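Local coordinates for protein insecticidal Delta-Endotoxin Cry8Ea1 (Bacillus Thuringiensis, PDB 3EB7) that kills insect larvae that live underground, probably by forming pores in gut membranes as other three-domain Cry toxins do, at residues L21-V26 and P231-A236; N441-D446 and I583-V588; V341-S346 and D394-L399; F270-H275 and R415-T420. All coordinates share one frame; numbering follows the deposited sequence.

How the interactions relate
From the N terminus, the turn between the first two helices, at 21-26, waits about 200 residues for its partner. Interaction 1 closes a mostly helical loop against 231-236, which leads out of the helical domain. Interaction 4 opens next at 270-275; before it closes at 415-420, interaction 3 (341-346 with 394-399) has opened and closed within its span. Both lie in the prism-like middle domain and touch through Val-341 O and Leu-416 N, 3.0 Å apart. Interaction 2 opens last and closes a 136-residue loop without helix, 441-446 to 583-588, in the C-terminal sandwich. It meets interaction 1 where Lys-235 CG packs on Tyr-444 CE1 at 3.3 Å, so 231-236 lies against the start of the C-terminal part.

Interaction 1 (L21-V26 and P231-A236); sequences LGVPLV and PMETKA
Leu-21 and the residues it meets on 231-236, Glu-233, Thr-234 and Ala-236, show how a three-domain Cry toxin fastens its helical bundle to the chain that leaves it. The turn between helices 2-20 and 26-40 runs nearly antiparallel to 231-236. Leu-21 O receives the backbone N of Thr-234 at 3.0 Å in a fairly straight bond (166° at the hydrogen), the donor standing 49° above the carbonyl plane. The same oxygen takes a CA-H...O contact from Glu-233 CA at 3.4 Å, and Leu-21 CD2 packs on Ala-236 CB at 3.5 Å. Leu-221 and Met-224 extend this apolar patch.

At Gly-22 the backbone adopts a positive phi of 76°, and with no side chain in the way its CA comes to 4.2 Å from Glu-233 CA. Its carbonyl oxygen lies near Glu-233 N at a poor bonding angle. The backbone of Glu-233 is also hydrogen-bonded to Ile-448. This pairing continues as strand 234-235 runs parallel to 448-452, a strand of the C-terminal domain, which puts the contact at the seam between domains.

Val-23 runs side by side with Glu-233, the two pointing the same way. Its CG2 stands anti to its own carbonyl carbon and lies 3.7 Å from Glu-233 OE2, while OE1 of that carboxylate forms a salt bridge with Lys-447. Pro-24 comes last, just ahead of Leu-25, the N-cap of the next helix, and sets its ring atom CG 3.9 Å from Pro-231 O.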
loop_
_atom_site.group_PDB
_atom_site.type_symbol
_atom_site.label_atom_id
_atom_site.label_comp_id
_atom_site.label_asym_id
_atom_site.label_seq_id
_atom_site.Cartn_x
_atom_site.Cartn_y
_atom_site.Cartn_z
ATOM N N LEU A 21 7.181 -9.659 -9.811
ATOM C CA LEU A 21 5.818 -9.697 -10.342
ATOM C C LEU A 21 5.808 -10.060 -11.836
ATOM O O LEU A 21 6.522 -9.463 -12.624
ATOM C CB LEU A 21 5.102 -8.369 -10.056
ATOM C CG LEU A 21 3.664 -8.372 -9.550
ATOM C CD1 LEU A 21 3.445 -9.344 -8.396
ATOM C CD2 LEU A 21 3.289 -6.966 -9.126
ATOM N N GLY A 22 5.039 -11.098 -12.190
ATOM C CA GLY A 22 4.878 -11.544 -13.585
ATOM C C GLY A 22 6.033 -12.328 -14.206
ATOM O O GLY A 22 5.965 -12.723 -15.377
ATOM N N VAL A 23 7.097 -12.570 -13.446
ATOM C CA VAL A 23 8.247 -13.302 -14.010
ATOM C C VAL A 23 7.912 -14.801 -14.184
ATOM O O VAL A 23 7.471 -15.445 -13.227
ATOM C CB VAL A 23 9.531 -13.070 -13.158
ATOM C CG1 VAL A 23 10.678 -13.916 -13.654
ATOM C CG2 VAL A 23 9.918 -11.576 -13.189
ATOM N N PRO A 24 8.079 -15.349 -15.411
ATOM C CA PRO A 24 7.734 -16.763 -15.638
ATOM C C PRO A 24 8.885 -17.775 -15.511
ATOM O O PRO A 24 8.620 -18.981 -15.473
ATOM C CB PRO A 24 7.198 -16.764 -17.072
ATOM C CG PRO A 24 7.780 -15.493 -17.715
ATOM C CD PRO A 24 8.558 -14.724 -16.650
ATOM N N LEU A 25 10.131 -17.295 -15.399
ATOM C CA LEU A 25 11.351 -18.127 -15.382
ATOM C C LEU A 25 11.565 -18.874 -14.039
ATOM O O LEU A 25 11.382 -18.287 -12.952
ATOM C CB LEU A 25 12.550 -17.237 -15.694
ATOM C CG LEU A 25 12.491 -16.363 -16.966
ATOM C CD1 LEU A 25 13.293 -15.074 -16.832
ATOM C CD2 LEU A 25 12.921 -17.139 -18.213
ATOM N N VAL A 26 11.968 -20.152 -14.112
ATOM C CA VAL A 26 12.170 -21.004 -12.910
ATOM C C VAL A 26 13.241 -20.497 -11.935
ATOM O O VAL A 26 13.098 -20.653 -10.727
ATOM C CB VAL A 26 12.399 -22.542 -13.253
ATOM C CG1 VAL A 26 13.679 -22.775 -14.054
ATOM C CG2 VAL A 26 12.414 -23.398 -11.981
ATOM N N PRO A 231 1.408 -12.396 -18.417
ATOM C CA PRO A 231 2.342 -13.422 -18.887
ATOM C C PRO A 231 3.814 -12.953 -18.896
ATOM O O PRO A 231 4.712 -13.701 -19.276
ATOM C CB PRO A 231 1.842 -13.681 -20.314
ATOM C CG PRO A 231 1.368 -12.325 -20.778
ATOM C CD PRO A 231 0.690 -11.758 -19.553
ATOM N N MET A 232 4.057 -11.727 -18.477
ATOM C CA MET A 232 5.396 -11.195 -18.447
ATOM C C MET A 232 5.533 -10.232 -17.278
ATOM O O MET A 232 4.544 -9.774 -16.704
ATOM C CB MET A 232 5.736 -10.478 -19.772
ATOM C CG MET A 232 5.106 -9.114 -19.940
ATOM S SD MET A 232 5.162 -8.450 -21.625
ATOM C CE MET A 232 3.640 -9.112 -22.305
ATOM N N GLU A 233 6.784 -9.924 -16.957
ATOM C CA GLU A 233 7.135 -8.949 -15.937
ATOM C C GLU A 233 6.191 -7.730 -15.910
ATOM O O GLU A 233 5.936 -7.090 -16.955
ATOM C CB GLU A 233 8.588 -8.529 -16.149
ATOM C CG GLU A 233 9.106 -7.611 -15.064
ATOM C CD GLU A 233 10.614 -7.669 -14.940
ATOM O OE1 GLU A 233 11.209 -6.631 -14.553
ATOM O OE2 GLU A 233 11.193 -8.757 -15.229
ATOM N N THR A 234 5.689 -7.427 -14.713
ATOM C CA THR A 234 4.727 -6.335 -14.484
ATOM C C THR A 234 5.187 -5.318 -13.424
ATOM O O THR A 234 5.621 -5.710 -12.347
ATOM C CB THR A 234 3.363 -6.925 -14.032
ATOM O OG1 THR A 234 2.892 -7.797 -15.057
ATOM C CG2 THR A 234 2.305 -5.826 -13.761
ATOM N N LYS A 235 5.053 -4.019 -13.733
ATOM C CA LYS A 235 5.343 -2.939 -12.782
ATOM C C LYS A 235 4.079 -2.453 -12.061
ATOM O O LYS A 235 3.362 -1.608 -12.599
ATOM C CB LYS A 235 6.008 -1.734 -13.482
ATOM C CG LYS A 235 7.401 -1.953 -14.094
ATOM C CD LYS A 235 8.450 -2.555 -13.113
ATOM C CE LYS A 235 8.755 -1.638 -11.929
ATOM N NZ LYS A 235 10.120 -1.051 -12.002
ATOM N N ALA A 236 3.825 -2.962 -10.851
ATOM C CA ALA A 236 2.698 -2.490 -10.014
ATOM C C ALA A 236 3.059 -1.306 -9.075
ATOM O O ALA A 236 4.173 -1.193 -8.617
ATOM C CB ALA A 236 2.062 -3.654 -9.200
#

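Interaction 2 (N441-D446 and I583-V588); sequences NTVYSD and IELIPV
Ser-445 O is the polar atom at the centre of this contact, and it is met by carbon: Pro-587 brings CG to 3.1 Å and CB to 3.2 Å from that oxygen. The pair belongs to the C-terminal beta sandwich of the three-domain Cry toxins, in which two sheets pack face against face. Strand 442-443 edges one sheet, alongside 482-491, while strand 578-588 belongs to the other, and no hydrogen bond joins the two segments directly. The sheets meet here through side chains and one carbonyl group.

Just past the strand, the chain turns so that the carbonyl of Ser-445 faces the proline ring while its side chain starts off away from it; Ser-445 OG bonds to Ser-493 O. Tyr-444 O also approaches the ring, at 4.1 Å from Pro-587 CG, so successive carbonyl oxygens of the turn border the same ring atom.

Val-443 supplies the apolar half. Its CG1 is anti to the backbone N (chi1 -178°), and both of its methyls rest against the end of Leu-585, whose side chain crosses it at about a right angle. Around them Tyr-499, Val-501, Ile-491 and Thr-449 continue the packing between the sheets. Tyr-444, on the other hand, leads its ring away from 583-588, carrying Thr-442 CG2 over one face, and makes a cation-pi contact with Lys-447. The valine's two branches stay equally close to one methyl: Leu-585 CD1 lies 3.8 Å from both CG1 and CG2 of Val-443.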
loop_
_atom_site.group_PDB
_atom_site.type_symbol
_atom_site.label_atom_id
_atom_site.label_comp_id
_atom_site.label_asym_id
_atom_site.label_seq_id
_atom_site.Cartn_x
_atom_site.Cartn_y
_atom_site.Cartn_z
ATOM N N ASN A 441 5.996 8.435 -13.747
ATOM C CA ASN A 441 5.125 7.630 -14.627
ATOM C C ASN A 441 5.881 7.051 -15.854
ATOM O O ASN A 441 5.541 7.313 -17.026
ATOM C CB ASN A 441 3.901 8.435 -15.077
ATOM C CG ASN A 441 2.962 8.754 -13.943
ATOM O OD1 ASN A 441 2.783 7.945 -13.027
ATOM N ND2 ASN A 441 2.349 9.939 -13.995
ATOM N N THR A 442 6.913 6.273 -15.563
ATOM C CA THR A 442 7.757 5.653 -16.568
ATOM C C THR A 442 6.984 4.551 -17.251
ATOM O O THR A 442 6.306 3.780 -16.591
ATOM C CB THR A 442 9.048 5.073 -15.929
ATOM O OG1 THR A 442 9.786 6.141 -15.335
ATOM C CG2 THR A 442 9.963 4.370 -16.953
ATOM N N VAL A 443 7.108 4.487 -18.576
ATOM C CA VAL A 443 6.538 3.412 -19.405
ATOM C C VAL A 443 7.706 2.588 -19.938
ATOM O O VAL A 443 8.602 3.130 -20.623
ATOM C CB VAL A 443 5.663 3.997 -20.574
ATOM C CG1 VAL A 443 5.008 2.899 -21.420
ATOM C CG2 VAL A 443 4.585 4.897 -20.012
ATOM N N TYR A 444 7.688 1.298 -19.593
ATOM C CA TYR A 444 8.699 0.319 -20.005
ATOM C C TYR A 444 8.391 -0.362 -21.337
ATOM O O TYR A 444 7.240 -0.702 -21.603
ATOM C CB TYR A 444 8.912 -0.749 -18.912
ATOM C CG TYR A 444 9.270 -0.112 -17.588
ATOM C CD1 TYR A 444 8.275 0.234 -16.675
ATOM C CD2 TYR A 444 10.601 0.192 -17.273
ATOM C CE1 TYR A 444 8.587 0.860 -15.469
ATOM C CE2 TYR A 444 10.922 0.810 -16.082
ATOM C CZ TYR A 444 9.910 1.141 -15.182
ATOM O OH TYR A 444 10.224 1.751 -13.995
ATOM N N SER A 445 9.419 -0.569 -22.152
ATOM C CA SER A 445 9.254 -1.209 -23.456
ATOM C C SER A 445 9.067 -2.695 -23.289
ATOM O O SER A 445 8.560 -3.356 -24.173
ATOM C CB SER A 445 10.503 -1.032 -24.309
ATOM O OG SER A 445 10.853 0.321 -24.392
ATOM N N ASP A 446 9.550 -3.227 -22.180
ATOM C CA ASP A 446 9.670 -4.658 -22.029
ATOM C C ASP A 446 8.879 -5.231 -20.843
ATOM O O ASP A 446 9.048 -6.381 -20.468
ATOM C CB ASP A 446 11.165 -5.066 -22.037
ATOM C CG ASP A 446 11.969 -4.547 -20.822
ATOM O OD1 ASP A 446 11.629 -3.513 -20.167
ATOM O OD2 ASP A 446 12.995 -5.212 -20.516
ATOM N N ILE A 583 -4.651 2.155 -15.884
ATOM C CA ILE A 583 -4.365 1.772 -17.259
ATOM C C ILE A 583 -3.175 0.845 -17.201
ATOM O O ILE A 583 -2.244 1.077 -16.433
ATOM C CB ILE A 583 -3.929 2.971 -18.084
ATOM C CG1 ILE A 583 -5.030 4.019 -18.182
ATOM C CG2 ILE A 583 -3.448 2.535 -19.475
ATOM C CD1 ILE A 583 -4.437 5.450 -18.387
ATOM N N GLU A 584 -3.205 -0.216 -17.998
ATOM C CA GLU A 584 -2.023 -1.061 -18.174
ATOM C C GLU A 584 -1.637 -0.947 -19.631
ATOM O O GLU A 584 -2.489 -1.024 -20.526
ATOM C CB GLU A 584 -2.261 -2.515 -17.754
ATOM C CG GLU A 584 -2.928 -2.632 -16.367
ATOM C CD GLU A 584 -3.171 -4.069 -15.933
ATOM O OE1 GLU A 584 -3.327 -4.945 -16.795
ATOM O OE2 GLU A 584 -3.208 -4.339 -14.719
ATOM N N LEU A 585 -0.338 -0.714 -19.827
ATOM C CA LEU A 585 0.295 -0.584 -21.114
ATOM C C LEU A 585 1.069 -1.859 -21.370
ATOM O O LEU A 585 1.888 -2.284 -20.548
ATOM C CB LEU A 585 1.231 0.624 -21.123
ATOM C CG LEU A 585 0.473 1.950 -21.222
ATOM C CD1 LEU A 585 1.286 3.114 -20.645
ATOM C CD2 LEU A 585 0.095 2.207 -22.685
ATOM N N ILE A 586 0.794 -2.453 -22.528
ATOM C CA ILE A 586 1.281 -3.776 -22.886
ATOM C C ILE A 586 2.040 -3.607 -24.194
ATOM O O ILE A 586 1.433 -3.244 -25.212
ATOM C CB ILE A 586 0.070 -4.777 -23.048
ATOM C CG1 ILE A 586 -0.761 -4.824 -21.756
ATOM C CG2 ILE A 586 0.516 -6.203 -23.510
ATOM C CD1 ILE A 586 -2.230 -5.036 -21.965
ATOM N N PRO A 587 3.357 -3.886 -24.188
ATOM C CA PRO A 587 4.127 -3.807 -25.448
ATOM C C PRO A 587 3.662 -4.871 -26.490
ATOM O O PRO A 587 3.496 -6.047 -26.170
ATOM C CB PRO A 587 5.582 -4.054 -24.996
ATOM C CG PRO A 587 5.554 -3.941 -23.527
ATOM C CD PRO A 587 4.206 -4.341 -23.077
ATOM N N VAL A 588 3.436 -4.428 -27.714
ATOM C CA VAL A 588 2.967 -5.281 -28.792
ATOM C C VAL A 588 4.169 -5.436 -29.718
ATOM O O VAL A 588 4.779 -4.452 -30.118
ATOM C CB VAL A 588 1.759 -4.614 -29.509
ATOM C CG1 VAL A 588 1.345 -5.371 -30.772
ATOM C CG2 VAL A 588 0.608 -4.501 -28.554
#

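Interaction 3 (V341-S346 and D394-L399); sequences VYKTLS and DSEVEL
Thr-344 and Ser-395 exchange two nearly straight hydrogen bonds at the point where an outer strand of the middle, beta-prism domain turns into a short, weakly bonded helix. Ser-395 N reaches Thr-344 O at 3.0 Å, almost in line with the carbonyl bond. In return, Thr-344 N donates to Ser-395 OG at 3.1 Å; with chi1 at 69°, that hydroxyl sits between its own backbone N and carbonyl carbon. A side chain thus answers the strand's N-H just where the partner chain leaves the sheet. The last rung before this is Leu-345 with Asp-394, an antiparallel non-hydrogen-bonded pair.

Asp-394 is also the N-cap of helix 395-398. Its OD2 accepts Glu-396 N at 3.1 Å, approached from above the carboxylate plane. The same oxygen has Lys-343 NZ at 3.9 Å, a long salt bridge, so one oxygen serves both the cap and, at longer range, the lysine.

Lys-343 crosses Glu-396 at about a right angle and lays its CD 3.4 Å from Glu-396 OE2, so aliphatic chain rather than ammonium touches this acid. The other carboxylate oxygen, OE1, is bonded to Asn-408, and a water lies between it and Tyr-342 O. Tyr-342 and Lys-343 form a classic beta bulge opposite Asp-367. At the far end of the contact, Leu-345 CD2 packs on Asp-394 CB at 3.6 Å.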
loop_
_atom_site.group_PDB
_atom_site.type_symbol
_atom_site.label_atom_id
_atom_site.label_comp_id
_atom_site.label_asym_id
_atom_site.label_seq_id
_atom_site.Cartn_x
_atom_site.Cartn_y
_atom_site.Cartn_z
ATOM N N VAL A 341 12.046 11.716 1.400
ATOM C CA VAL A 341 12.341 11.625 2.814
ATOM C C VAL A 341 12.005 10.205 3.316
ATOM O O VAL A 341 10.856 9.854 3.469
ATOM C CB VAL A 341 11.576 12.675 3.596
ATOM C CG1 VAL A 341 11.844 12.544 5.070
ATOM C CG2 VAL A 341 11.970 14.062 3.111
ATOM N N TYR A 342 13.029 9.391 3.550
ATOM C CA TYR A 342 12.826 7.993 3.923
ATOM C C TYR A 342 12.756 7.728 5.432
ATOM O O TYR A 342 12.381 6.644 5.847
ATOM C CB TYR A 342 13.867 7.098 3.228
ATOM C CG TYR A 342 15.295 7.473 3.506
ATOM C CD1 TYR A 342 15.975 6.951 4.624
ATOM C CD2 TYR A 342 15.971 8.369 2.672
ATOM C CE1 TYR A 342 17.312 7.341 4.911
ATOM C CE2 TYR A 342 17.298 8.749 2.941
ATOM C CZ TYR A 342 17.961 8.225 4.046
ATOM O OH TYR A 342 19.259 8.622 4.300
ATOM N N LYS A 343 13.105 8.715 6.251
ATOM C CA LYS A 343 13.065 8.538 7.700
ATOM C C LYS A 343 12.924 9.871 8.370
ATOM O O LYS A 343 13.529 10.849 7.955
ATOM C CB LYS A 343 14.329 7.846 8.214
ATOM C CG LYS A 343 14.403 7.770 9.754
ATOM C CD LYS A 343 15.343 6.682 10.213
ATOM C CE LYS A 343 16.561 7.197 10.874
ATOM N NZ LYS A 343 16.535 6.932 12.330
ATOM N N THR A 344 12.073 9.917 9.387
ATOM C CA THR A 344 11.928 11.073 10.214
ATOM C C THR A 344 12.191 10.560 11.605
ATOM O O THR A 344 11.777 9.440 11.948
ATOM C CB THR A 344 10.496 11.719 10.126
ATOM O OG1 THR A 344 9.482 10.776 10.523
ATOM C CG2 THR A 344 10.215 12.237 8.703
ATOM N N LEU A 345 12.903 11.366 12.394
ATOM C CA LEU A 345 13.100 11.083 13.796
ATOM C C LEU A 345 12.619 12.325 14.511
ATOM O O LEU A 345 13.187 13.381 14.324
ATOM C CB LEU A 345 14.579 10.782 14.047
ATOM C CG LEU A 345 15.020 10.102 15.364
ATOM C CD1 LEU A 345 15.184 11.136 16.439
ATOM C CD2 LEU A 345 14.095 9.015 15.890
ATOM N N SER A 346 11.539 12.224 15.292
ATOM C CA SER A 346 10.924 13.414 15.866
ATOM C C SER A 346 10.956 13.367 17.370
ATOM O O SER A 346 10.834 12.287 17.965
ATOM C CB SER A 346 9.468 13.579 15.428
ATOM O OG SER A 346 9.287 13.367 14.031
ATOM N N ASP A 394 10.359 7.409 15.772
ATOM C CA ASP A 394 11.248 6.992 14.709
ATOM C C ASP A 394 10.323 6.339 13.734
ATOM O O ASP A 394 9.694 5.343 14.044
ATOM C CB ASP A 394 12.280 6.002 15.273
ATOM C CG ASP A 394 13.154 5.340 14.197
ATOM O OD1 ASP A 394 14.045 4.538 14.580
ATOM O OD2 ASP A 394 12.972 5.587 12.986
ATOM N N SER A 395 10.227 6.915 12.545
ATOM C CA SER A 395 9.245 6.465 11.564
ATOM C C SER A 395 9.486 5.022 11.086
ATOM O O SER A 395 8.543 4.298 10.680
ATOM C CB SER A 395 9.190 7.452 10.385
ATOM O OG SER A 395 10.367 7.393 9.622
ATOM N N GLU A 396 10.742 4.595 11.153
ATOM C CA GLU A 396 11.120 3.245 10.696
ATOM C C GLU A 396 10.596 2.146 11.590
ATOM O O GLU A 396 10.682 0.990 11.233
ATOM C CB GLU A 396 12.641 3.084 10.561
ATOM C CG GLU A 396 13.221 3.898 9.419
ATOM C CD GLU A 396 14.676 3.546 9.161
ATOM O OE1 GLU A 396 15.059 3.478 7.968
ATOM O OE2 GLU A 396 15.425 3.329 10.157
ATOM N N VAL A 397 10.080 2.491 12.750
ATOM C CA VAL A 397 9.387 1.536 13.591
ATOM C C VAL A 397 8.010 1.168 12.948
ATOM O O VAL A 397 7.597 0.007 12.933
ATOM C CB VAL A 397 9.250 2.101 15.063
ATOM C CG1 VAL A 397 8.310 1.243 15.925
ATOM C CG2 VAL A 397 10.622 2.207 15.714
ATOM N N GLU A 398 7.321 2.172 12.412
ATOM C CA GLU A 398 5.993 1.993 11.800
ATOM C C GLU A 398 6.109 1.686 10.303
ATOM O O GLU A 398 5.405 0.818 9.784
ATOM C CB GLU A 398 5.140 3.234 12.076
ATOM C CG GLU A 398 5.188 3.627 13.551
ATOM C CD GLU A 398 4.259 4.771 13.934
ATOM O OE1 GLU A 398 4.279 5.208 15.117
ATOM O OE2 GLU A 398 3.476 5.232 13.080
ATOM N N LEU A 399 7.066 2.341 9.647
ATOM C CA LEU A 399 7.387 2.168 8.221
ATOM C C LEU A 399 8.852 1.702 7.934
ATOM O O LEU A 399 9.682 2.470 7.343
ATOM C CB LEU A 399 7.092 3.502 7.517
ATOM C CG LEU A 399 5.628 3.930 7.558
ATOM C CD1 LEU A 399 5.451 5.264 6.910
ATOM C CD2 LEU A 399 4.713 2.887 6.890
HETATM O O HOH W 1 13.599 3.961 5.952
#

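Interaction 4 (F270-H275 and R415-T420); sequences FIRGKH and RLNYVT
Arg-272 lays its guanidinium flat on the ring of Tyr-418, the planes only 4° apart and the centres separated by 3.7 Å. CZ stands over the ring face, closest to Tyr-418 CD1 at 3.3 Å, making a cation-pi contact. The methylene before it joins in: Arg-272 CD makes a CH-pi contact 3.6 Å from the ring centroid, so both the charged group and its stem rest on one face. On the guanidinium's opposite face sits His-275, its CE1 offset toward the rim.

Beside the stack, Thr-420 OG1 donates to Phe-270 O at 2.6 Å. With chi1 at 60° OG1 is turned to that carbonyl, and Thr-420 CG2 lies 3.3 Å from Phe-270 O.

A second shell fixes the pose. Arg-272 NH2 forms salt bridges with Asp-278 and Glu-241, and Glu-241 also accepts from His-275 NE2, tying both layers over the tyrosine to one acid. Within the sheet, Asn-417 and Tyr-418 form a classic beta bulge opposite Ser-431, while Ile-306 and Ser-308 pack on the tyrosine. The contact ties the loop between helix 263-270 and strand 278-292 to strand 414-422, an outer strand of a three-stranded antiparallel sheet, in the beta-prism domain of three-domain Cry toxins.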
loop_
_atom_site.group_PDB
_atom_site.type_symbol
_atom_site.label_atom_id
_atom_site.label_comp_id
_atom_site.label_asym_id
_atom_site.label_seq_id
_atom_site.Cartn_x
_atom_site.Cartn_y
_atom_site.Cartn_z
ATOM N N PHE A 270 -6.784 15.374 10.689
ATOM C CA PHE A 270 -5.502 14.702 10.471
ATOM C C PHE A 270 -5.351 14.043 9.087
ATOM O O PHE A 270 -4.230 13.916 8.570
ATOM C CB PHE A 270 -5.265 13.637 11.518
ATOM C CG PHE A 270 -4.659 14.141 12.798
ATOM C CD1 PHE A 270 -4.837 13.425 13.976
ATOM C CD2 PHE A 270 -3.905 15.309 12.836
ATOM C CE1 PHE A 270 -4.251 13.839 15.164
ATOM C CE2 PHE A 270 -3.297 15.735 14.031
ATOM C CZ PHE A 270 -3.473 15.015 15.189
ATOM N N ILE A 271 -6.479 13.610 8.525
ATOM C CA ILE A 271 -6.562 12.894 7.278
ATOM C C ILE A 271 -6.960 13.900 6.183
ATOM O O ILE A 271 -7.889 14.688 6.347
ATOM C CB ILE A 271 -7.592 11.706 7.374
ATOM C CG1 ILE A 271 -7.243 10.787 8.551
ATOM C CG2 ILE A 271 -7.652 10.846 6.072
ATOM C CD1 ILE A 271 -5.799 10.297 8.564
ATOM N N ARG A 272 -6.216 13.858 5.085
ATOM C CA ARG A 272 -6.398 14.755 3.977
ATOM C C ARG A 272 -7.685 14.391 3.280
ATOM O O ARG A 272 -7.952 13.207 3.070
ATOM C CB ARG A 272 -5.257 14.564 2.959
ATOM C CG ARG A 272 -3.963 15.239 3.335
ATOM C CD ARG A 272 -3.413 15.960 2.084
ATOM N NE ARG A 272 -2.443 15.104 1.478
ATOM C CZ ARG A 272 -1.863 15.300 0.300
ATOM N NH1 ARG A 272 -2.151 16.342 -0.469
ATOM N NH2 ARG A 272 -0.958 14.415 -0.090
ATOM N N GLY A 273 -8.438 15.399 2.866
ATOM C CA GLY A 273 -9.362 15.204 1.756
ATOM C C GLY A 273 -8.769 14.358 0.618
ATOM O O GLY A 273 -7.545 14.326 0.391
ATOM N N LYS A 274 -9.641 13.650 -0.088
ATOM C CA LYS A 274 -9.251 12.916 -1.283
ATOM C C LYS A 274 -8.514 13.851 -2.294
ATOM O O LYS A 274 -8.825 15.029 -2.390
ATOM C CB LYS A 274 -10.491 12.199 -1.868
ATOM C CG LYS A 274 -11.002 11.008 -1.008
ATOM C CD LYS A 274 -10.070 9.770 -1.116
ATOM C CE LYS A 274 -10.672 8.487 -0.528
ATOM N NZ LYS A 274 -11.750 8.739 0.484
ATOM N N HIS A 275 -7.470 13.345 -2.950
ATOM C CA HIS A 275 -6.587 14.198 -3.774
ATOM C C HIS A 275 -5.914 13.276 -4.766
ATOM O O HIS A 275 -5.889 12.051 -4.578
ATOM C CB HIS A 275 -5.484 14.879 -2.905
ATOM C CG HIS A 275 -4.723 13.905 -2.028
ATOM N ND1 HIS A 275 -3.510 13.359 -2.397
ATOM C CD2 HIS A 275 -5.039 13.344 -0.833
ATOM C CE1 HIS A 275 -3.110 12.507 -1.462
ATOM N NE2 HIS A 275 -4.011 12.487 -0.494
ATOM N N ARG A 415 8.035 7.087 1.592
ATOM C CA ARG A 415 8.608 8.437 1.572
ATOM C C ARG A 415 7.584 9.358 2.219
ATOM O O ARG A 415 6.381 9.052 2.157
ATOM C CB ARG A 415 8.882 8.878 0.134
ATOM C CG ARG A 415 7.614 9.061 -0.665
ATOM C CD ARG A 415 7.872 9.684 -1.982
ATOM N NE ARG A 415 8.397 8.722 -2.943
ATOM C CZ ARG A 415 7.718 7.709 -3.472
ATOM N NH1 ARG A 415 6.437 7.511 -3.172
ATOM N NH2 ARG A 415 8.321 6.906 -4.334
ATOM N N LEU A 416 8.042 10.465 2.823
ATOM C CA LEU A 416 7.139 11.454 3.427
ATOM C C LEU A 416 6.341 12.139 2.315
ATOM O O LEU A 416 6.925 12.600 1.318
ATOM C CB LEU A 416 7.889 12.508 4.262
ATOM C CG LEU A 416 7.016 13.546 5.009
ATOM C CD1 LEU A 416 6.155 12.818 6.056
ATOM C CD2 LEU A 416 7.886 14.642 5.667
ATOM N N ASN A 417 5.025 12.222 2.507
ATOM C CA ASN A 417 4.148 12.793 1.523
ATOM C C ASN A 417 3.516 14.108 1.984
ATOM O O ASN A 417 3.366 15.039 1.195
ATOM C CB ASN A 417 3.055 11.766 1.156
ATOM C CG ASN A 417 2.063 12.278 0.090
ATOM O OD1 ASN A 417 2.377 13.133 -0.734
ATOM N ND2 ASN A 417 0.874 11.763 0.129
ATOM N N TYR A 418 3.132 14.194 3.249
ATOM C CA TYR A 418 2.382 15.328 3.718
ATOM C C TYR A 418 2.451 15.421 5.248
ATOM O O TYR A 418 2.842 14.459 5.929
ATOM C CB TYR A 418 0.922 15.190 3.235
ATOM C CG TYR A 418 0.250 16.514 2.920
ATOM C CD1 TYR A 418 0.511 17.187 1.716
ATOM C CD2 TYR A 418 -0.644 17.091 3.829
ATOM C CE1 TYR A 418 -0.113 18.429 1.447
ATOM C CE2 TYR A 418 -1.276 18.318 3.564
ATOM C CZ TYR A 418 -0.999 18.970 2.389
ATOM O OH TYR A 418 -1.607 20.172 2.146
ATOM N N VAL A 419 2.074 16.592 5.769
ATOM C CA VAL A 419 1.937 16.879 7.191
ATOM C C VAL A 419 0.626 17.635 7.466
ATOM O O VAL A 419 0.376 18.714 6.896
ATOM C CB VAL A 419 3.114 17.755 7.709
ATOM C CG1 VAL A 419 3.150 17.762 9.230
ATOM C CG2 VAL A 419 4.489 17.265 7.172
ATOM N N THR A 420 -0.208 17.065 8.347
ATOM C CA THR A 420 -1.391 17.737 8.895
ATOM C C THR A 420 -1.149 18.051 10.372
ATOM O O THR A 420 -0.150 17.621 10.946
ATOM C CB THR A 420 -2.645 16.891 8.734
ATOM O OG1 THR A 420 -2.457 15.639 9.424
ATOM C CG2 THR A 420 -2.882 16.634 7.240
#